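Local coordinates for tumor necrosis factor-inducible gene 6 protein (Homo sapiens, PDB 2PF5), which binds hyaluronan through its Link module and, as the full-length protein, transfers heavy chains from inter-alpha-inhibitor onto hyaluronan, at residues Leu30-Tyr33 with Lys34-Glu37. Sequence-based numbering, arbitrary orientation.
Sequences LATY and KQLE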
loop_
_atom_site.group_PDB
_atom_site.type_symbol
_atom_site.label_atom_id
_atom_site.label_comp_id
_atom_site.label_asym_id
_atom_site.label_seq_id
_atom_site.Cartn_x
_atom_site.Cartn_y
_atom_site.Cartn_z
ATOM N N LEU A 30 -6.013 -2.190 -5.413
ATOM C CA LEU A 30 -4.856 -2.269 -4.536
ATOM C C LEU A 30 -3.740 -2.985 -5.286
ATOM O O LEU A 30 -3.981 -3.985 -6.030
ATOM C CB LEU A 30 -5.165 -3.040 -3.255
ATOM C CG LEU A 30 -6.082 -2.275 -2.271
ATOM C CD1 LEU A 30 -6.659 -3.311 -1.274
ATOM C CD2 LEU A 30 -5.380 -1.103 -1.555
ATOM N N ALA A 31 -2.534 -2.484 -5.086
ATOM C CA ALA A 31 -1.350 -3.121 -5.718
ATOM C C ALA A 31 -1.149 -4.504 -5.086
ATOM O O ALA A 31 -1.390 -4.709 -3.861
ATOM C CB ALA A 31 -0.130 -2.244 -5.511
ATOM N N THR A 32 -0.723 -5.470 -5.884
ATOM C CA THR A 32 -0.233 -6.713 -5.321
ATOM C C THR A 32 1.166 -6.536 -4.727
ATOM O O THR A 32 1.904 -5.578 -5.046
ATOM C CB THR A 32 -0.210 -7.839 -6.343
ATOM O OG1 THR A 32 0.849 -7.603 -7.288
ATOM C CG2 THR A 32 -1.559 -7.973 -7.101
ATOM N N TYR A 33 1.551 -7.466 -3.866
ATOM C CA TYR A 33 2.914 -7.487 -3.382
ATOM C C TYR A 33 3.929 -7.513 -4.542
ATOM O O TYR A 33 4.922 -6.804 -4.495
ATOM C CB TYR A 33 3.170 -8.716 -2.514
ATOM C CG TYR A 33 4.574 -8.739 -1.935
ATOM C CD1 TYR A 33 4.842 -8.168 -0.676
ATOM C CD2 TYR A 33 5.634 -9.331 -2.644
ATOM C CE1 TYR A 33 6.112 -8.180 -0.149
ATOM C CE2 TYR A 33 6.926 -9.341 -2.140
ATOM C CZ TYR A 33 7.161 -8.751 -0.895
ATOM O OH TYR A 33 8.426 -8.821 -0.363
ATOM N N LYS A 34 3.696 -8.338 -5.552
ATOM C CA LYS A 34 4.684 -8.423 -6.653
ATOM C C LYS A 34 4.777 -7.106 -7.430
ATOM O O LYS A 34 5.863 -6.750 -7.898
ATOM C CB LYS A 34 4.357 -9.570 -7.575
ATOM C CG LYS A 34 4.725 -10.924 -6.961
ATOM C CD LYS A 34 4.097 -12.005 -7.788
ATOM C CE LYS A 34 4.627 -13.371 -7.414
ATOM N NZ LYS A 34 3.658 -14.380 -7.920
ATOM N N GLN A 35 3.645 -6.395 -7.541
ATOM C CA GLN A 35 3.600 -5.081 -8.180
ATOM C C GLN A 35 4.361 -4.049 -7.375
ATOM O O GLN A 35 5.161 -3.286 -7.931
ATOM C CB GLN A 35 2.166 -4.622 -8.472
ATOM C CG GLN A 35 1.556 -5.367 -9.691
ATOM C CD GLN A 35 0.019 -5.320 -9.719
ATOM O OE1 GLN A 35 -0.637 -4.773 -8.804
ATOM N NE2 GLN A 35 -0.555 -5.933 -10.740
ATOM N N LEU A 36 4.102 -4.011 -6.075
ATOM C CA LEU A 36 4.821 -3.127 -5.180
ATOM C C LEU A 36 6.328 -3.423 -5.235
ATOM O O LEU A 36 7.141 -2.477 -5.257
ATOM C CB LEU A 36 4.266 -3.239 -3.719
ATOM C CG LEU A 36 4.854 -2.257 -2.691
ATOM C CD1 LEU A 36 4.596 -0.771 -3.078
ATOM C CD2 LEU A 36 4.309 -2.569 -1.250
ATOM N N GLU A 37 6.694 -4.708 -5.255
ATOM C CA GLU A 37 8.109 -5.090 -5.326
ATOM C C GLU A 37 8.802 -4.636 -6.628
ATOM O O GLU A 37 9.961 -4.139 -6.607
ATOM C CB GLU A 37 8.326 -6.588 -5.054
ATOM C CG GLU A 37 9.797 -7.045 -5.356
ATOM C CD GLU A 37 10.844 -6.387 -4.424
ATOM O OE1 GLU A 37 10.453 -5.758 -3.418
ATOM O OE2 GLU A 37 12.062 -6.507 -4.697
HETATM O O HOH W 1 -3.356 -4.766 -8.596
HETATM O O HOH W 2 10.884 -6.941 -1.022
#
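Thr32 and Gln35 bind each other reciprocally, each side chain accepting from the other's backbone N-H. Gln35 N lies 3.1 Å from Thr32 OG1 with an N-H...O angle of 155°; in return Thr32 N reaches Gln35 OE1 at 3.0 Å in an almost straight bond (N-H...O angle 170°), although the donor stands above the amide carbonyl plane. The threonine torsion accounts for the first bond: with chi1 at 72°, OG1 sits between the backbone N and the carbonyl carbon and faces the start of the helix. Gln35 then runs extended from CG back to the threonine, its CG 3.4 Å from Thr32 OG1 and its OE1 3.7 Å from Thr32 CG2, so methyl and hydroxyl both pack against the glutamine. A water donates to both Leu30 O and Gln35 OE1, giving the amide oxygen a second partner and tying it to the end of strand 29-30.

The helix itself starts with two backbone bonds, Leu36 N to Thr32 O at 2.9 Å and Glu37 N to Tyr33 O at 2.8 Å. Further out, the Tyr33 ring slants past Glu37, with CE2 4.2 Å from Glu37 CB. A second water links Tyr33 OH to Glu37 OE1, while the other carboxylate oxygen forms salt bridges with Arg40 and Lys41 one turn on. Leu36 packs on Ile75, Tyr91, Phe44 and Met52, and Leu30 against helix 16-25.

Thr32 is the N-cap, and its mutual bonds with Gln35 make a capping box, which closes the N-terminal turn of helix 33-41, two residues after strand 29-30, in the alpha/beta fold of the Link module.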